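Local coordinates for DUF3194 domain-containing protein (Thermococcus onnurineus, PDB 3UEB) that is of unknown function but assembles as a dimer of alpha-plus-beta subunits joined through the edge strands of their antiparallel sheets, at residues 23-28 with 96-101; 32-37 with 50-55; 40-45 with 81-86. All coordinates share one frame; numbering follows the deposited sequence.

Contact 1 (23-28 with 96-101); sequences LIEIGE and ERKLRE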
loop_
_atom_site.group_PDB
_atom_site.type_symbol
_atom_site.label_atom_id
_atom_site.label_comp_id
_atom_site.label_asym_id
_atom_site.label_seq_id
_atom_site.Cartn_x
_atom_site.Cartn_y
_atom_site.Cartn_z
ATOM N N LEU A 23 3.676 0.972 -13.626
ATOM C CA LEU A 23 4.097 0.007 -12.623
ATOM C C LEU A 23 3.493 0.409 -11.275
ATOM O O LEU A 23 3.037 -0.443 -10.506
ATOM C CB LEU A 23 5.623 -0.008 -12.540
ATOM C CG LEU A 23 6.321 -1.326 -12.215
ATOM C CD1 LEU A 23 5.886 -2.410 -13.210
ATOM C CD2 LEU A 23 7.821 -1.114 -12.293
ATOM N N ILE A 24 3.503 1.708 -10.992
ATOM C CA ILE A 24 2.940 2.242 -9.750
ATOM C C ILE A 24 1.440 1.954 -9.737
ATOM O O ILE A 24 0.892 1.475 -8.743
ATOM C CB ILE A 24 3.167 3.788 -9.640
ATOM C CG1 ILE A 24 4.556 4.080 -9.069
ATOM C CG2 ILE A 24 2.099 4.433 -8.763
ATOM C CD1 ILE A 24 5.692 3.664 -9.967
ATOM N N GLU A 25 0.787 2.251 -10.854
ATOM C CA GLU A 25 -0.646 2.029 -10.996
ATOM C C GLU A 25 -1.005 0.560 -10.735
ATOM O O GLU A 25 -1.972 0.261 -10.031
ATOM C CB GLU A 25 -1.084 2.415 -12.409
ATOM C CG GLU A 25 -2.581 2.437 -12.624
ATOM C CD GLU A 25 -2.938 2.480 -14.099
ATOM O OE1 GLU A 25 -2.270 3.216 -14.859
ATOM O OE2 GLU A 25 -3.889 1.779 -14.501
ATOM N N ILE A 26 -0.230 -0.352 -11.315
ATOM C CA ILE A 26 -0.486 -1.774 -11.139
ATOM C C ILE A 26 -0.176 -2.205 -9.710
ATOM O O ILE A 26 -0.898 -3.011 -9.128
ATOM C CB ILE A 26 0.352 -2.622 -12.124
ATOM C CG1 ILE A 26 -0.121 -2.357 -13.556
ATOM C CG2 ILE A 26 0.225 -4.110 -11.781
ATOM C CD1 ILE A 26 -1.574 -2.727 -13.800
ATOM N N GLY A 27 0.898 -1.662 -9.151
ATOM C CA GLY A 27 1.261 -1.988 -7.787
ATOM C C GLY A 27 0.102 -1.617 -6.880
ATOM O O GLY A 27 -0.263 -2.374 -5.979
ATOM N N GLU A 28 -0.483 -0.446 -7.125
ATOM C CA GLU A 28 -1.613 0.021 -6.333
ATOM C C GLU A 28 -2.839 -0.864 -6.567
ATOM O O GLU A 28 -3.549 -1.216 -5.626
ATOM C CB GLU A 28 -1.949 1.472 -6.694
ATOM C CG GLU A 28 -0.915 2.487 -6.243
ATOM C CD GLU A 28 -1.229 3.900 -6.720
ATOM O OE1 GLU A 28 -0.490 4.832 -6.348
ATOM O OE2 GLU A 28 -2.211 4.078 -7.467
ATOM N N GLU A 96 -4.090 -8.907 -14.522
ATOM C CA GLU A 96 -4.006 -9.398 -15.895
ATOM C C GLU A 96 -5.029 -8.723 -16.799
ATOM O O GLU A 96 -4.735 -8.441 -17.959
ATOM C CB GLU A 96 -4.181 -10.922 -15.941
ATOM C CG GLU A 96 -3.856 -11.561 -17.296
ATOM C CD GLU A 96 -2.469 -11.192 -17.816
ATOM O OE1 GLU A 96 -1.557 -10.963 -16.991
ATOM O OE2 GLU A 96 -2.284 -11.147 -19.054
ATOM N N ARG A 97 -6.226 -8.457 -16.280
ATOM C CA ARG A 97 -7.246 -7.790 -17.086
ATOM C C ARG A 97 -6.805 -6.373 -17.410
ATOM O O ARG A 97 -7.019 -5.877 -18.517
ATOM C CB ARG A 97 -8.579 -7.744 -16.347
ATOM C CG ARG A 97 -9.272 -9.085 -16.261
ATOM C CD ARG A 97 -10.627 -8.941 -15.615
ATOM N NE ARG A 97 -11.210 -10.238 -15.298
ATOM C CZ ARG A 97 -12.273 -10.400 -14.519
ATOM N NH1 ARG A 97 -12.867 -9.339 -13.981
ATOM N NH2 ARG A 97 -12.733 -11.621 -14.266
ATOM N N LYS A 98 -6.184 -5.729 -16.431
ATOM C CA LYS A 98 -5.694 -4.370 -16.586
ATOM C C LYS A 98 -4.573 -4.339 -17.619
ATOM O O LYS A 98 -4.505 -3.432 -18.448
ATOM C CB LYS A 98 -5.161 -3.856 -15.250
ATOM C CG LYS A 98 -5.634 -2.471 -14.884
ATOM C CD LYS A 98 -5.300 -1.442 -15.945
ATOM C CE LYS A 98 -5.948 -0.117 -15.589
ATOM N NZ LYS A 98 -7.392 -0.321 -15.269
ATOM N N LEU A 99 -3.685 -5.327 -17.554
ATOM C CA LEU A 99 -2.568 -5.398 -18.492
ATOM C C LEU A 99 -3.099 -5.507 -19.925
ATOM O O LEU A 99 -2.646 -4.791 -20.814
ATOM C CB LEU A 99 -1.653 -6.595 -18.167
ATOM C CG LEU A 99 -1.029 -6.653 -16.762
ATOM C CD1 LEU A 99 -0.007 -7.790 -16.683
ATOM C CD2 LEU A 99 -0.349 -5.336 -16.444
ATOM N N ARG A 100 -4.059 -6.399 -20.144
ATOM C CA ARG A 100 -4.632 -6.557 -21.471
ATOM C C ARG A 100 -5.321 -5.262 -21.881
ATOM O O ARG A 100 -5.241 -4.849 -23.037
ATOM C CB ARG A 100 -5.633 -7.716 -21.501
ATOM C CG ARG A 100 -4.995 -9.069 -21.822
ATOM C CD ARG A 100 -6.037 -10.069 -22.308
ATOM N NE ARG A 100 -6.946 -10.491 -21.244
ATOM C CZ ARG A 100 -6.620 -11.345 -20.280
ATOM N NH1 ARG A 100 -5.401 -11.875 -20.246
ATOM N NH2 ARG A 100 -7.513 -11.673 -19.355
ATOM N N GLU A 101 -5.988 -4.617 -20.928
ATOM C CA GLU A 101 -6.676 -3.364 -21.208
ATOM C C GLU A 101 -5.664 -2.328 -21.676
ATOM O O GLU A 101 -5.863 -1.655 -22.686
ATOM C CB GLU A 101 -7.379 -2.844 -19.956
ATOM C CG GLU A 101 -8.158 -1.561 -20.184
ATOM C CD GLU A 101 -8.552 -0.882 -18.889
ATOM O OE1 GLU A 101 -9.195 -1.542 -18.045
ATOM O OE2 GLU A 101 -8.217 0.309 -18.712
#
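An antiparallel helix pair forms this contact. The two long helices of the alpha-plus-beta fold, 20-41 and 80-104, run past each other with segment axes 11.0 Å apart and N-to-C directions at 152°, and the CA atoms of I26 and K98 are the nearest pair across the gap. At this spacing the backbones stay well apart and side chains alone bridge them. The apolar half belongs to I26. With CG1 anti to the carbonyl carbon (chi1 -67°) and the chain bent again at the next bond (chi2 -61°), CD1 ends near the other helix, 3.9 Å from CD2 of L99 and 4.0 Å from CB of K98. The side chains of I26 and L99 meet at about a right angle, one branch laid across the other. Both also rest on L15, in the loop before helix 20-41, so leucine and isoleucine side chains gather here; a beta-branched isoleucine, with few rotamers, suits a buried place that presents hydrocarbon in a fixed position.

Beside it lies a more polar margin. A lysine suits this border because its hydrocarbon part can join the apolar contact while its ammonium end pairs with a carboxylate. Two bends, at chi2 and chi4, carry the ammonium of K98 to its own helix, where NZ forms a salt bridge of 3.5 Å with OE1 of E101. E25 is nearer to the lysine's carbon than to its charge: OE2 is 4.2 Å from NZ of K98, beyond a salt bridge, yet 3.0 Å from CE, closer than such a pair usually comes.

Contact 2 (32-37 with 50-55); sequences ETIIDY and IEVTMR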
loop_
_atom_site.group_PDB
_atom_site.type_symbol
_atom_site.label_atom_id
_atom_site.label_comp_id
_atom_site.label_asym_id
_atom_site.label_seq_id
_atom_site.Cartn_x
_atom_site.Cartn_y
_atom_site.Cartn_z
ATOM N N GLU A 32 -4.373 -2.981 -3.369
ATOM C CA GLU A 32 -5.731 -2.632 -2.986
ATOM C C GLU A 32 -6.742 -3.726 -3.313
ATOM O O GLU A 32 -7.765 -3.851 -2.645
ATOM C CB GLU A 32 -6.099 -1.287 -3.626
ATOM C CG GLU A 32 -5.081 -0.209 -3.229
ATOM C CD GLU A 32 -5.325 1.143 -3.871
ATOM O OE1 GLU A 32 -6.154 1.222 -4.804
ATOM O OE2 GLU A 32 -4.669 2.123 -3.435
ATOM N N THR A 33 -6.463 -4.525 -4.337
ATOM C CA THR A 33 -7.361 -5.627 -4.658
ATOM C C THR A 33 -7.283 -6.584 -3.463
ATOM O O THR A 33 -8.287 -7.128 -3.019
ATOM C CB THR A 33 -6.913 -6.378 -5.941
ATOM O OG1 THR A 33 -7.080 -5.518 -7.081
ATOM C CG2 THR A 33 -7.734 -7.653 -6.138
ATOM N N ILE A 34 -6.077 -6.770 -2.942
ATOM C CA ILE A 34 -5.865 -7.658 -1.808
ATOM C C ILE A 34 -6.520 -7.118 -0.534
ATOM O O ILE A 34 -7.118 -7.881 0.227
ATOM C CB ILE A 34 -4.357 -7.885 -1.574
ATOM C CG1 ILE A 34 -3.769 -8.640 -2.773
ATOM C CG2 ILE A 34 -4.133 -8.666 -0.281
ATOM C CD1 ILE A 34 -2.264 -8.839 -2.727
ATOM N N ILE A 35 -6.418 -5.809 -0.308
ATOM C CA ILE A 35 -7.019 -5.186 0.873
ATOM C C ILE A 35 -8.541 -5.310 0.785
ATOM O O ILE A 35 -9.210 -5.692 1.750
ATOM C CB ILE A 35 -6.656 -3.681 0.976
ATOM C CG1 ILE A 35 -5.148 -3.518 1.127
ATOM C CG2 ILE A 35 -7.369 -3.039 2.167
ATOM C CD1 ILE A 35 -4.677 -2.078 0.961
ATOM N N ASP A 36 -9.084 -4.974 -0.378
ATOM C CA ASP A 36 -10.520 -5.066 -0.581
ATOM C C ASP A 36 -10.996 -6.483 -0.300
ATOM O O ASP A 36 -11.975 -6.687 0.413
ATOM C CB ASP A 36 -10.891 -4.686 -2.022
ATOM C CG ASP A 36 -10.765 -3.197 -2.284
ATOM O OD1 ASP A 36 -10.552 -2.443 -1.309
ATOM O OD2 ASP A 36 -10.887 -2.785 -3.459
ATOM N N TYR A 37 -10.289 -7.461 -0.857
ATOM C CA TYR A 37 -10.675 -8.849 -0.675
ATOM C C TYR A 37 -10.750 -9.248 0.791
ATOM O O TYR A 37 -11.697 -9.895 1.208
ATOM C CB TYR A 37 -9.707 -9.785 -1.385
ATOM C CG TYR A 37 -10.326 -11.121 -1.689
ATOM C CD1 TYR A 37 -11.018 -11.329 -2.882
ATOM C CD2 TYR A 37 -10.249 -12.171 -0.779
ATOM C CE1 TYR A 37 -11.615 -12.554 -3.164
ATOM C CE2 TYR A 37 -10.847 -13.399 -1.049
ATOM C CZ TYR A 37 -11.528 -13.580 -2.243
ATOM O OH TYR A 37 -12.129 -14.785 -2.523
ATOM N N ILE A 50 -3.814 -6.160 9.526
ATOM C CA ILE A 50 -3.542 -6.433 8.134
ATOM C C ILE A 50 -2.477 -5.463 7.632
ATOM O O ILE A 50 -2.502 -4.267 7.947
ATOM C CB ILE A 50 -4.822 -6.326 7.264
ATOM C CG1 ILE A 50 -4.466 -6.598 5.802
ATOM C CG2 ILE A 50 -5.483 -4.962 7.432
ATOM C CD1 ILE A 50 -5.646 -6.452 4.840
ATOM N N GLU A 51 -1.525 -5.993 6.872
ATOM C CA GLU A 51 -0.454 -5.177 6.320
ATOM C C GLU A 51 -0.153 -5.626 4.904
ATOM O O GLU A 51 0.190 -6.786 4.666
ATOM C CB GLU A 51 0.808 -5.299 7.174
ATOM C CG GLU A 51 0.550 -5.079 8.643
ATOM C CD GLU A 51 1.798 -5.216 9.477
ATOM O OE1 GLU A 51 1.667 -5.251 10.718
ATOM O OE2 GLU A 51 2.905 -5.287 8.891
ATOM N N VAL A 52 -0.289 -4.702 3.964
ATOM C CA VAL A 52 -0.027 -4.996 2.576
ATOM C C VAL A 52 0.986 -3.988 2.043
ATOM O O VAL A 52 0.763 -2.773 2.054
ATOM C CB VAL A 52 -1.318 -4.951 1.758
ATOM C CG1 VAL A 52 -1.051 -5.476 0.357
ATOM C CG2 VAL A 52 -2.393 -5.802 2.450
ATOM N N THR A 53 2.108 -4.519 1.584
ATOM C CA THR A 53 3.204 -3.719 1.079
ATOM C C THR A 53 3.382 -3.824 -0.423
ATOM O O THR A 53 3.245 -4.902 -0.989
ATOM C CB THR A 53 4.530 -4.182 1.710
ATOM O OG1 THR A 53 4.412 -4.171 3.135
ATOM C CG2 THR A 53 5.679 -3.273 1.282
ATOM N N MET A 54 3.678 -2.700 -1.065
ATOM C CA MET A 54 3.973 -2.715 -2.491
ATOM C C MET A 54 5.375 -2.123 -2.594
ATOM O O MET A 54 5.679 -1.100 -1.967
ATOM C CB MET A 54 2.976 -1.886 -3.316
ATOM C CG MET A 54 3.223 -0.381 -3.362
ATOM S SD MET A 54 2.164 0.423 -4.577
ATOM C CE MET A 54 0.663 0.464 -3.650
ATOM N N ARG A 55 6.233 -2.792 -3.353
ATOM C CA ARG A 55 7.599 -2.336 -3.547
ATOM C C ARG A 55 7.880 -2.220 -5.043
ATOM O O ARG A 55 7.785 -3.204 -5.773
ATOM C CB ARG A 55 8.585 -3.327 -2.917
ATOM C CG ARG A 55 10.050 -2.974 -3.166
ATOM C CD ARG A 55 10.997 -4.095 -2.744
ATOM N NE ARG A 55 12.398 -3.741 -2.972
ATOM C CZ ARG A 55 13.419 -4.591 -2.868
ATOM N NH1 ARG A 55 14.660 -4.172 -3.090
ATOM N NH2 ARG A 55 13.201 -5.862 -2.549
#
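The carbonyl O of V52, whose side chain packs on I34 and I35, accepts a hydrogen bond from NE2 of Q31, one helical turn before I35. A glutamine just ahead of segment 32-37 is long enough to span from helix to strand and tie a main-chain oxygen; between the segments themselves only hydrocarbon meets. CG2 of V52 does most of the touching: it lies 3.8 Å from CG1 of I35 and 4.3 Å from CG2 of I34, so one methyl meets both helix residues. The valine places CG2 beside its backbone N by turning CG1 anti to that nitrogen (chi1 -171°). The other strand residue in contact, I50, is extended and brings CD1 to 4.4 Å from CA of I35, touching the helix backbone. All four side chains are buried; beta branching suits the extended strand at I50 and V52, and on the helix side I34 and I35 offer stiff branches.

Helix and strand are nearly antiparallel, at 168°, with segment axes 9.0 Å apart, as when a helix lies flat along a sheet. I34 reaches on to I66 and V68 of strand 63-71, and T33 and Y37 turn to helix 80-104. On its other edge, strand 49-56 pairs antiparallel with a strand of the second subunit, whose M54 also packs on I35; helix 20-41 thus sits between sheet, helix 80-104 and dimer interface.

Contact 3 (40-45 with 81-86); sequences DHLTRS and DKLIDE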
loop_
_atom_site.group_PDB
_atom_site.type_symbol
_atom_site.label_atom_id
_atom_site.label_comp_id
_atom_site.label_asym_id
_atom_site.label_seq_id
_atom_site.Cartn_x
_atom_site.Cartn_y
_atom_site.Cartn_z
ATOM N N ASP A 40 -13.766 -7.641 2.472
ATOM C CA ASP A 40 -15.054 -8.032 1.919
ATOM C C ASP A 40 -15.401 -9.442 2.367
ATOM O O ASP A 40 -16.541 -9.883 2.219
ATOM C CB ASP A 40 -15.047 -7.987 0.385
ATOM C CG ASP A 40 -15.053 -6.572 -0.164
ATOM O OD1 ASP A 40 -15.673 -5.679 0.459
ATOM O OD2 ASP A 40 -14.450 -6.356 -1.235
ATOM N N HIS A 41 -14.427 -10.150 2.927
ATOM C CA HIS A 41 -14.665 -11.520 3.356
ATOM C C HIS A 41 -14.512 -11.777 4.849
ATOM O O HIS A 41 -14.737 -12.894 5.327
ATOM C CB HIS A 41 -13.766 -12.473 2.562
ATOM C CG HIS A 41 -14.029 -12.453 1.087
ATOM N ND1 HIS A 41 -13.691 -11.383 0.286
ATOM C CD2 HIS A 41 -14.641 -13.351 0.278
ATOM C CE1 HIS A 41 -14.089 -11.620 -0.952
ATOM N NE2 HIS A 41 -14.668 -12.807 -0.984
ATOM N N LEU A 42 -14.119 -10.752 5.589
ATOM C CA LEU A 42 -13.972 -10.886 7.033
ATOM C C LEU A 42 -14.666 -9.706 7.664
ATOM O O LEU A 42 -14.718 -8.628 7.081
ATOM C CB LEU A 42 -12.497 -10.881 7.454
ATOM C CG LEU A 42 -11.612 -12.089 7.157
ATOM C CD1 LEU A 42 -10.213 -11.800 7.669
ATOM C CD2 LEU A 42 -12.166 -13.338 7.827
ATOM N N THR A 43 -15.228 -9.904 8.845
ATOM C CA THR A 43 -15.880 -8.791 9.510
ATOM C C THR A 43 -14.757 -7.904 10.040
ATOM O O THR A 43 -13.625 -8.358 10.175
ATOM C CB THR A 43 -16.746 -9.265 10.677
ATOM O OG1 THR A 43 -17.459 -8.145 11.216
ATOM C CG2 THR A 43 -15.892 -9.869 11.755
ATOM N N ARG A 44 -15.067 -6.651 10.342
ATOM C CA ARG A 44 -14.063 -5.723 10.846
ATOM C C ARG A 44 -13.337 -6.312 12.047
ATOM O O ARG A 44 -12.111 -6.293 12.113
ATOM C CB ARG A 44 -14.722 -4.404 11.255
ATOM C CG ARG A 44 -15.604 -3.786 10.178
ATOM C CD ARG A 44 -14.814 -2.969 9.157
ATOM N NE ARG A 44 -14.866 -1.534 9.442
ATOM C CZ ARG A 44 -14.094 -0.910 10.328
ATOM N NH1 ARG A 44 -13.192 -1.590 11.031
ATOM N NH2 ARG A 44 -14.222 0.399 10.514
ATOM N N SER A 45 -14.099 -6.846 12.992
ATOM C CA SER A 45 -13.527 -7.409 14.202
ATOM C C SER A 45 -12.616 -8.606 13.957
ATOM O O SER A 45 -11.756 -8.904 14.782
ATOM C CB SER A 45 -14.639 -7.824 15.158
ATOM O OG SER A 45 -15.270 -8.997 14.680
ATOM N N ASP A 81 -4.140 -18.536 5.519
ATOM C CA ASP A 81 -3.356 -18.726 4.301
ATOM C C ASP A 81 -4.297 -18.898 3.116
ATOM O O ASP A 81 -4.048 -18.377 2.027
ATOM C CB ASP A 81 -2.452 -19.955 4.413
ATOM C CG ASP A 81 -1.480 -19.861 5.570
ATOM O OD1 ASP A 81 -0.893 -18.777 5.777
ATOM O OD2 ASP A 81 -1.298 -20.881 6.266
ATOM N N LYS A 82 -5.386 -19.620 3.342
ATOM C CA LYS A 82 -6.372 -19.867 2.301
ATOM C C LYS A 82 -6.966 -18.532 1.841
ATOM O O LYS A 82 -7.063 -18.268 0.638
ATOM C CB LYS A 82 -7.464 -20.790 2.847
ATOM C CG LYS A 82 -8.155 -21.669 1.814
ATOM C CD LYS A 82 -9.291 -20.940 1.132
ATOM C CE LYS A 82 -10.388 -20.540 2.123
ATOM N NZ LYS A 82 -11.019 -21.727 2.774
ATOM N N LEU A 83 -7.362 -17.698 2.803
ATOM C CA LEU A 83 -7.926 -16.391 2.488
ATOM C C LEU A 83 -6.880 -15.567 1.742
ATOM O O LEU A 83 -7.180 -14.940 0.732
ATOM C CB LEU A 83 -8.355 -15.660 3.768
ATOM C CG LEU A 83 -8.689 -14.171 3.605
ATOM C CD1 LEU A 83 -9.696 -13.995 2.483
ATOM C CD2 LEU A 83 -9.237 -13.613 4.910
ATOM N N ILE A 84 -5.650 -15.577 2.239
ATOM C CA ILE A 84 -4.581 -14.837 1.580
ATOM C C ILE A 84 -4.421 -15.362 0.154
ATOM O O ILE A 84 -4.295 -14.574 -0.783
ATOM C CB ILE A 84 -3.228 -14.968 2.336
ATOM C CG1 ILE A 84 -3.308 -14.250 3.682
ATOM C CG2 ILE A 84 -2.104 -14.349 1.511
ATOM C CD1 ILE A 84 -1.989 -14.270 4.451
ATOM N N ASP A 85 -4.443 -16.685 -0.010
ATOM C CA ASP A 85 -4.310 -17.289 -1.341
ATOM C C ASP A 85 -5.372 -16.781 -2.294
ATOM O O ASP A 85 -5.073 -16.418 -3.428
ATOM C CB ASP A 85 -4.404 -18.813 -1.275
ATOM C CG ASP A 85 -3.195 -19.441 -0.623
ATOM O OD1 ASP A 85 -2.060 -19.005 -0.926
ATOM O OD2 ASP A 85 -3.377 -20.378 0.184
ATOM N N GLU A 86 -6.620 -16.773 -1.834
ATOM C CA GLU A 86 -7.728 -16.291 -2.646
ATOM C C GLU A 86 -7.569 -14.810 -2.993
ATOM O O GLU A 86 -7.818 -14.401 -4.128
ATOM C CB GLU A 86 -9.045 -16.509 -1.904
ATOM C CG GLU A 86 -9.672 -17.862 -2.162
ATOM C CD GLU A 86 -10.703 -18.232 -1.117
ATOM O OE1 GLU A 86 -11.548 -17.376 -0.772
ATOM O OE2 GLU A 86 -10.666 -19.386 -0.645
#
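L42 and L83 press together where the chain leaves helix 20-41 and passes the start of helix 80-104. This is the tight part of the contact: CD1 of L42 is 3.4 Å from CD2 of L83, closer than methyl groups usually come, and CG of L42 lies only 3.6 Å from the same methyl. A single methyl of L83 is therefore set against the forked end of L42. L83 gets there by holding CG anti to its backbone N (chi1 168°), which points the side chain out of its helix toward the turn. Leucine suits both positions, having a flexible stem and a broad branched tip. L83 is buried, lying also on L70 of strand 63-71 and on Y37, while L42 spreads over V47 and V78 in the neighbouring loops.

The other side is looser and faces solvent. H41, the residue just before L42, offers only CB, 4.3 Å from CD1 of L83. Its imidazole is engaged by Y37: ND1 is hydrogen-bonded to O of Y37 and the ring stacks with that tyrosine. NE2 stays 5.5 Å from OE1 of E86, an oxygen that is hydrogen-bonded to OH of Y37. Further along, NH2 of R44 hydrogen-bonds O of L18 of the second subunit.

No hydrogen bond or salt bridge joins the two segments, so their attachment depends on shape and on hiding leucine surface from water, and the bond between Y37 and E86 adds a directional polar link beside it.

In the fold
Contact 2 is core: all its touching residues are buried, and it seats helix 20-41 on the sheet. Contacts 1 and 3 are partly buried and join helix 20-41 and the residues that follow it to helix 80-104, on opposite sides of the chain's centre, about 23 Å apart between centres. Hydrocarbon dominates all three, but contact 1 adds a charged margin, whereas contact 3 pairs leucines beside an exposed histidine. Contact 2 touches both neighbours: M54 packs against G27 and E28 of contact 1, and Y37 meets L83 and E86 of contact 3. The second subunit reaches all three, most extensively contact 2, whose strand continues the sheet.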